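Long-range contacts in secretory pathway GDP dissociation inhibitor (Saccharomyces cerevisiae, PDB 2BCG), which regulates the GDP/GTP exchange of the Rab GTPase SEC4 by inhibiting GDP release, and extracts GDP-bound YPT7 from vacuolar membranes: residues D9-V14 and T286-L291; H39-D44 and P296-E301; T263-V268 and E278-K283. All blocks are in the same frame, centred on the assembly; numbering follows the deposited sequence.

The three contacts lie on the same side of the chain's centre, around strands 37-40 and 276-282. All are partly buried, contacts 1 and 3 about 30 Å from the centre of the chain to their own centres and contact 2 about 20 Å. Contacts 1 and 3 share the three-stranded antiparallel sheet: F287 O meets V280 N at 2.9 Å, so the strand bridged once by D11 also flanks the hairpin of contact 3. Both rely on backbone bonds, with buried side chains on one side and exposed, mostly charged ones on another. Contact 2 is smaller, made mainly by side chains with one backbone N-H. It touches contact 3 through I40 and D41, but not contact 1.

Contact 1: D9-V14 and T286-L291; sequences DTDYDV and TFKAPL
T10 and Y12 hold the backbone N and O of K288. K288 N donates to T10 O at 2.8 Å, almost straight at 170°, and K288 O accepts from Y12 N, also at 2.8 Å but more bent. D11 and K288 thus form a single backbone bridge, their side chains lying side by side and pointing the same way without the charges meeting. Y12 and F287 also run alongside each other, with Y12 CE2 4.0 Å from F287 CD2. The rim of the F287 ring also meets a backbone oxygen, CD2 lying 3.4 Å from D9 O close to the ring plane. That carbonyl is held in turn by the Y12 hydroxyl, which donates to D9 O from above the carbonyl plane, folding the 9-12 loop over its own tyrosine. Further along, A289 CB packs 3.3 Å from Y12 O, and P290 CD rests against the carbonyl oxygens of Y12 and D13. The pairing closes with V14: its chi1 of 178°, CG1 anti to the backbone N, carries V14 CG1 to within 3.8 Å of L291 CD1. In the second shell, K36 collects the acidic loop: its NZ forms a salt bridge with D9 OD2, bonds to D11 O and makes a cation-pi contact with Y12, while its backbone N bonds to D13 OD1. L38 of strand 37-40 packs against both Y12 and F287. The bridge sets the lead-in to strand 14-17 beside the short link from strand 285-288 into strand 292-294, neighbours in a parallel sheet consistent with a Rossmann-type fold.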
# COMPACT_ATOMS: atom_id res chain seq x y z
N ASP A 9 -19.32 -3.94 20.82
CA ASP A 9 -19.45 -5.40 20.72
C ASP A 9 -18.24 -6.08 21.32
O ASP A 9 -17.09 -5.67 21.10
CB ASP A 9 -19.57 -5.84 19.26
CG ASP A 9 -20.99 -5.79 18.72
OD1 ASP A 9 -21.93 -5.29 19.42
OD2 ASP A 9 -21.15 -6.23 17.56
N THR A 10 -18.49 -7.14 22.06
CA THR A 10 -17.45 -7.90 22.71
C THR A 10 -16.89 -8.96 21.74
O THR A 10 -15.69 -9.21 21.76
CB THR A 10 -17.99 -8.56 24.04
OG1 THR A 10 -18.14 -7.54 25.04
CG2 THR A 10 -17.06 -9.65 24.55
N ASP A 11 -17.76 -9.54 20.89
CA ASP A 11 -17.43 -10.81 20.19
C ASP A 11 -17.21 -10.62 18.71
O ASP A 11 -18.00 -9.94 18.06
CB ASP A 11 -18.57 -11.83 20.35
CG ASP A 11 -18.81 -12.23 21.78
OD1 ASP A 11 -17.87 -12.19 22.59
OD2 ASP A 11 -19.97 -12.57 22.08
N TYR A 12 -16.16 -11.26 18.18
CA TYR A 12 -15.80 -11.19 16.75
C TYR A 12 -15.47 -12.58 16.23
O TYR A 12 -15.17 -13.49 16.99
CB TYR A 12 -14.59 -10.23 16.53
CG TYR A 12 -14.92 -8.82 16.98
CD1 TYR A 12 -15.44 -7.88 16.10
CD2 TYR A 12 -14.83 -8.48 18.34
CE1 TYR A 12 -15.84 -6.61 16.53
CE2 TYR A 12 -15.23 -7.22 18.79
CZ TYR A 12 -15.72 -6.29 17.90
OH TYR A 12 -16.12 -5.05 18.39
N ASP A 13 -15.52 -12.75 14.90
CA ASP A 13 -14.98 -13.99 14.31
C ASP A 13 -13.44 -14.06 14.35
O ASP A 13 -12.86 -15.14 14.49
CB ASP A 13 -15.40 -14.16 12.85
CG ASP A 13 -16.87 -14.48 12.68
OD1 ASP A 13 -17.53 -13.78 11.90
OD2 ASP A 13 -17.37 -15.45 13.30
N VAL A 14 -12.79 -12.90 14.16
CA VAL A 14 -11.34 -12.86 14.08
C VAL A 14 -10.88 -11.52 14.65
O VAL A 14 -11.52 -10.47 14.37
CB VAL A 14 -10.89 -12.92 12.59
CG1 VAL A 14 -9.36 -12.82 12.47
CG2 VAL A 14 -11.44 -14.19 11.86
N THR A 286 -12.60 -5.37 26.71
CA THR A 286 -12.11 -6.70 26.42
C THR A 286 -12.90 -7.25 25.22
O THR A 286 -14.14 -7.18 25.18
CB THR A 286 -12.21 -7.59 27.67
OG1 THR A 286 -11.32 -7.05 28.66
CG2 THR A 286 -11.83 -9.02 27.33
N PHE A 287 -12.16 -7.75 24.23
CA PHE A 287 -12.73 -8.22 22.97
C PHE A 287 -12.34 -9.67 22.77
O PHE A 287 -11.21 -10.05 23.07
CB PHE A 287 -12.23 -7.35 21.81
CG PHE A 287 -12.50 -5.89 22.04
CD1 PHE A 287 -11.46 -4.99 22.29
CD2 PHE A 287 -13.80 -5.43 22.11
CE1 PHE A 287 -11.73 -3.62 22.56
CE2 PHE A 287 -14.08 -4.07 22.39
CZ PHE A 287 -13.04 -3.18 22.61
N LYS A 288 -13.29 -10.48 22.29
CA LYS A 288 -13.09 -11.93 22.16
C LYS A 288 -13.28 -12.43 20.74
O LYS A 288 -14.13 -11.94 20.02
CB LYS A 288 -14.03 -12.68 23.11
CG LYS A 288 -13.75 -12.36 24.59
CD LYS A 288 -14.70 -13.11 25.47
CE LYS A 288 -14.30 -12.99 26.93
NZ LYS A 288 -15.35 -13.60 27.82
N ALA A 289 -12.50 -13.44 20.36
CA ALA A 289 -12.68 -14.11 19.07
C ALA A 289 -12.03 -15.50 19.17
O ALA A 289 -11.13 -15.69 19.99
CB ALA A 289 -12.03 -13.32 17.96
N PRO A 290 -12.48 -16.45 18.35
CA PRO A 290 -11.84 -17.79 18.36
C PRO A 290 -10.41 -17.87 17.80
O PRO A 290 -9.69 -18.85 18.08
CB PRO A 290 -12.76 -18.65 17.48
CG PRO A 290 -13.73 -17.76 16.87
CD PRO A 290 -13.66 -16.40 17.47
N LEU A 291 -9.99 -16.85 17.06
CA LEU A 291 -8.61 -16.84 16.58
C LEU A 291 -8.08 -15.42 16.44
O LEU A 291 -8.85 -14.46 16.36
CB LEU A 291 -8.50 -17.59 15.23
CG LEU A 291 -9.28 -17.04 14.04
CD1 LEU A 291 -8.25 -16.35 13.16
CD2 LEU A 291 -9.99 -18.11 13.21

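Contact 2: H39-D44 and P296-E301; sequences HIDKQD and PTYFPE
The hydroxyl oxygen of Y298 is gripped by several groups at the end of strand 37-40. K42 N donates to Y298 OH at 3.1 Å along a nearly straight path of 171°, and an ordered water bonds to the same oxygen at 2.7 Å. This water donates to D41 OD2, which itself lies 3.2 Å from Y298 OH. D41 OD2 also accepts from Q43 N in an Asx turn, and D41 OD1 is bonded to T19 OG1, so both carboxylate oxygens are held and the turn is kept next to the phenol oxygen. The lysine that offers its backbone N also lays its side chain over the ring. In the conformer described, K42 CG sits between its backbone N and carbonyl carbon (chi1 58°), and the chain beyond runs extended, meeting the tyrosine tip to tip. CG lies 3.3 Å from Y298 OH, CE makes a CH-pi contact, and NZ ends 3.5 Å from the ring centroid, only 3° off the ring normal, a cation-pi contact centred on the face. There NZ donates to T297 OG1 at 2.8 Å, and T297 OG1 is bonded in turn to D295 OD1. An alanine in place of Y298 would probably leave the K42 backbone N-H and the water without their shared oxygen, and the lysine chain without the ring face it packs on. The contact spans the parallel sheet at the ends of strands 37-40 and 292-294, with L17 of the intervening strand 14-17 packed against Y298 and I265 touching the same tyrosine.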
# COMPACT_ATOMS: atom_id res chain seq x y z
N HIS A 39 -9.78 -5.16 14.04
CA HIS A 39 -8.37 -4.95 13.65
C HIS A 39 -7.78 -3.83 14.52
O HIS A 39 -8.26 -2.70 14.49
CB HIS A 39 -8.27 -4.61 12.16
CG HIS A 39 -6.93 -4.88 11.56
ND1 HIS A 39 -6.73 -5.09 10.20
CD2 HIS A 39 -5.71 -4.99 12.14
CE1 HIS A 39 -5.44 -5.30 9.98
NE2 HIS A 39 -4.80 -5.24 11.14
N ILE A 40 -6.77 -4.17 15.32
CA ILE A 40 -6.20 -3.24 16.29
C ILE A 40 -4.74 -3.02 16.00
O ILE A 40 -4.04 -3.96 15.60
CB ILE A 40 -6.34 -3.79 17.73
CG1 ILE A 40 -7.80 -4.18 18.03
CG2 ILE A 40 -5.75 -2.82 18.82
CD1 ILE A 40 -7.94 -5.01 19.34
N ASP A 41 -4.28 -1.78 16.21
CA ASP A 41 -2.84 -1.48 16.19
C ASP A 41 -2.46 -0.66 17.43
O ASP A 41 -3.15 0.28 17.79
CB ASP A 41 -2.46 -0.73 14.89
CG ASP A 41 -0.98 -0.90 14.49
OD1 ASP A 41 -0.70 -1.10 13.28
OD2 ASP A 41 -0.11 -0.80 15.38
N LYS A 42 -1.35 -1.05 18.07
CA LYS A 42 -0.76 -0.27 19.17
C LYS A 42 -0.20 1.07 18.68
O LYS A 42 -0.07 2.02 19.47
CB LYS A 42 0.29 -1.10 19.93
CG LYS A 42 1.46 -1.62 19.07
CD LYS A 42 2.18 -2.80 19.72
CE LYS A 42 3.06 -3.54 18.72
NZ LYS A 42 3.45 -4.92 19.16
N GLN A 43 0.15 1.12 17.40
CA GLN A 43 0.78 2.31 16.82
C GLN A 43 -0.30 3.29 16.39
O GLN A 43 -1.47 2.91 16.18
CB GLN A 43 1.71 1.93 15.66
CG GLN A 43 2.77 0.90 16.03
CD GLN A 43 3.93 0.84 15.08
OE1 GLN A 43 5.08 0.92 15.51
NE2 GLN A 43 3.66 0.69 13.78
N ASP A 44 0.09 4.55 16.23
CA ASP A 44 -0.88 5.60 15.99
C ASP A 44 -1.14 5.83 14.50
O ASP A 44 -1.72 6.87 14.10
CB ASP A 44 -0.45 6.90 16.70
CG ASP A 44 0.81 7.52 16.11
OD1 ASP A 44 1.31 8.51 16.70
OD2 ASP A 44 1.29 7.08 15.04
N PRO A 296 4.76 -10.52 14.27
CA PRO A 296 5.65 -10.95 15.36
C PRO A 296 5.77 -10.01 16.56
O PRO A 296 6.06 -10.48 17.68
CB PRO A 296 7.01 -11.15 14.65
CG PRO A 296 6.60 -11.53 13.19
CD PRO A 296 5.39 -10.65 12.94
N THR A 297 5.56 -8.69 16.37
CA THR A 297 5.76 -7.76 17.50
C THR A 297 4.72 -7.93 18.60
O THR A 297 4.94 -7.47 19.73
CB THR A 297 5.78 -6.28 17.05
OG1 THR A 297 4.45 -5.89 16.70
CG2 THR A 297 6.74 -6.05 15.85
N TYR A 298 3.60 -8.59 18.29
CA TYR A 298 2.57 -8.84 19.31
C TYR A 298 2.78 -10.12 20.10
O TYR A 298 2.18 -10.26 21.17
CB TYR A 298 1.17 -8.86 18.67
CG TYR A 298 0.79 -7.50 18.20
CD1 TYR A 298 0.11 -6.58 19.05
CD2 TYR A 298 1.17 -7.07 16.94
CE1 TYR A 298 -0.20 -5.28 18.61
CE2 TYR A 298 0.87 -5.75 16.50
CZ TYR A 298 0.17 -4.89 17.33
OH TYR A 298 -0.12 -3.62 16.92
N PHE A 299 3.58 -11.02 19.56
CA PHE A 299 3.79 -12.35 20.19
C PHE A 299 5.25 -12.74 19.96
O PHE A 299 5.52 -13.74 19.30
CB PHE A 299 2.89 -13.43 19.58
CG PHE A 299 1.43 -13.25 19.86
CD1 PHE A 299 0.62 -12.53 18.98
CD2 PHE A 299 0.85 -13.81 20.99
CE1 PHE A 299 -0.76 -12.39 19.24
CE2 PHE A 299 -0.52 -13.66 21.25
CZ PHE A 299 -1.32 -12.94 20.38
N PRO A 300 6.19 -11.95 20.52
CA PRO A 300 7.60 -12.24 20.28
C PRO A 300 8.02 -13.63 20.78
O PRO A 300 8.85 -14.29 20.14
CB PRO A 300 8.35 -11.11 21.02
CG PRO A 300 7.38 -10.59 22.04
CD PRO A 300 6.00 -10.76 21.39
N GLU A 301 7.39 -14.07 21.87
CA GLU A 301 7.67 -15.41 22.41
C GLU A 301 7.28 -16.56 21.48
O GLU A 301 7.84 -17.66 21.60
CB GLU A 301 7.09 -15.63 23.83
CG GLU A 301 6.05 -14.64 24.34
CD GLU A 301 4.67 -14.82 23.71
OE1 GLU A 301 4.02 -15.88 23.90
OE2 GLU A 301 4.22 -13.86 23.07
O HOH W 1 1.82 -2.60 15.29

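Contact 3: T263-V268 and E278-K283; sequences TPIDEV and EGVKTK
T282 and T263 pack together where a β hairpin, strands 267-271 and 276-282, opens toward its base. E267 and K281 form an antiparallel hydrogen-bonded pair, with V268 and V280 as the adjoining non-hydrogen-bonded pair. K281 N donates to E267 O at 2.8 Å and 170°, in the plane of the carbonyl. The return is looser: K281 O receives weak bonds from the backbone N atoms of both D266 and E267, since these two residues face K281 together in a classic β bulge.

The packed side is apolar. I265 CG2 meets V280 CG1 at 4.0 Å, and I265 CD1 lies near T282 CG2. T263 CG2, anti to its backbone N, is 3.7 Å from T282 CB. I40 of strand 37-40 touches T263, I265 and V280, joining the hairpin to the parallel sheet. The threonine hydroxyls are turned to polar partners beyond this contact, T263 OG1 to L261 O and T282 OG1 to the backbone of L284 and G285.

On the exposed side the long chains of E267 and K281 meet only near their roots, E267 CB lying 4.2 Å from K281 CB. Their charged ends stay apart, with E267 OE2 4.9 Å from K281 NZ. K283 reaches back past T263 OG1, its CE 3.9 Å away, and its NZ is bonded to D262 O. D266 leans over the opposite strand, with CB 3.3 Å from K281 O. Beside it a water links the two segments, donating to P264 O at 2.6 Å, accepting from K283 N, and reaching D266 OD2 through a weak bond.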
# COMPACT_ATOMS: atom_id res chain seq x y z
N THR A 263 -3.86 1.81 20.31
CA THR A 263 -4.55 0.99 21.28
C THR A 263 -3.64 -0.17 21.67
O THR A 263 -3.64 -1.21 21.02
CB THR A 263 -5.92 0.51 20.71
OG1 THR A 263 -6.74 1.65 20.45
CG2 THR A 263 -6.66 -0.40 21.68
N PRO A 264 -2.79 0.04 22.69
CA PRO A 264 -1.97 -1.04 23.24
C PRO A 264 -2.79 -2.28 23.59
O PRO A 264 -3.94 -2.17 24.01
CB PRO A 264 -1.42 -0.42 24.53
CG PRO A 264 -1.25 1.01 24.15
CD PRO A 264 -2.52 1.33 23.36
N ILE A 265 -2.19 -3.45 23.43
CA ILE A 265 -2.78 -4.66 23.98
C ILE A 265 -2.28 -4.81 25.41
O ILE A 265 -1.15 -5.20 25.63
CB ILE A 265 -2.40 -5.91 23.12
CG1 ILE A 265 -2.81 -5.69 21.64
CG2 ILE A 265 -3.03 -7.19 23.69
CD1 ILE A 265 -4.30 -5.30 21.39
N ASP A 266 -3.14 -4.47 26.38
CA ASP A 266 -2.79 -4.57 27.80
C ASP A 266 -2.48 -6.00 28.19
O ASP A 266 -1.56 -6.24 28.96
CB ASP A 266 -3.94 -4.07 28.66
CG ASP A 266 -4.28 -2.61 28.44
OD1 ASP A 266 -5.43 -2.26 28.77
OD2 ASP A 266 -3.40 -1.82 28.02
N GLU A 267 -3.29 -6.94 27.69
CA GLU A 267 -3.19 -8.35 28.01
C GLU A 267 -3.82 -9.19 26.90
O GLU A 267 -4.92 -8.90 26.41
CB GLU A 267 -3.91 -8.65 29.33
CG GLU A 267 -3.61 -10.02 29.92
CD GLU A 267 -4.41 -10.30 31.18
OE1 GLU A 267 -4.46 -11.49 31.59
OE2 GLU A 267 -5.00 -9.35 31.74
N VAL A 268 -3.12 -10.24 26.52
CA VAL A 268 -3.73 -11.27 25.68
C VAL A 268 -4.39 -12.32 26.58
O VAL A 268 -3.80 -12.72 27.58
CB VAL A 268 -2.67 -11.95 24.78
CG1 VAL A 268 -3.32 -12.98 23.90
CG2 VAL A 268 -1.99 -10.90 23.90
N GLU A 278 -8.19 -16.53 23.22
CA GLU A 278 -9.60 -16.20 23.37
C GLU A 278 -9.97 -14.71 23.20
O GLU A 278 -11.11 -14.40 22.84
CB GLU A 278 -10.15 -16.73 24.69
CG GLU A 278 -10.34 -18.24 24.74
CD GLU A 278 -11.01 -18.70 26.04
OE1 GLU A 278 -11.67 -19.77 26.00
OE2 GLU A 278 -10.86 -18.00 27.08
N GLY A 279 -9.00 -13.83 23.45
CA GLY A 279 -9.22 -12.39 23.26
C GLY A 279 -8.11 -11.47 23.73
O GLY A 279 -7.00 -11.91 24.02
N VAL A 280 -8.42 -10.18 23.79
CA VAL A 280 -7.47 -9.14 24.21
C VAL A 280 -8.16 -8.13 25.13
O VAL A 280 -9.35 -7.86 24.97
CB VAL A 280 -6.81 -8.39 23.00
CG1 VAL A 280 -5.98 -9.35 22.17
CG2 VAL A 280 -7.84 -7.66 22.17
N LYS A 281 -7.39 -7.59 26.08
CA LYS A 281 -7.85 -6.49 26.92
C LYS A 281 -7.15 -5.21 26.49
O LYS A 281 -5.93 -5.18 26.28
CB LYS A 281 -7.54 -6.79 28.40
CG LYS A 281 -8.04 -5.76 29.42
CD LYS A 281 -7.65 -6.18 30.86
CE LYS A 281 -8.09 -5.18 31.92
NZ LYS A 281 -7.88 -5.77 33.30
N THR A 282 -7.94 -4.15 26.35
CA THR A 282 -7.45 -2.86 25.93
C THR A 282 -8.08 -1.78 26.80
O THR A 282 -9.00 -2.08 27.57
CB THR A 282 -7.83 -2.59 24.45
OG1 THR A 282 -9.22 -2.31 24.38
CG2 THR A 282 -7.51 -3.79 23.51
N LYS A 283 -7.59 -0.54 26.66
CA LYS A 283 -8.17 0.64 27.31
C LYS A 283 -9.64 0.86 26.96
O LYS A 283 -10.35 1.57 27.67
CB LYS A 283 -7.37 1.90 26.93
CG LYS A 283 -7.48 2.30 25.46
CD LYS A 283 -6.53 3.44 25.11
CE LYS A 283 -6.76 3.90 23.67
NZ LYS A 283 -5.82 4.97 23.26
O HOH W 2 -5.02 -0.24 25.42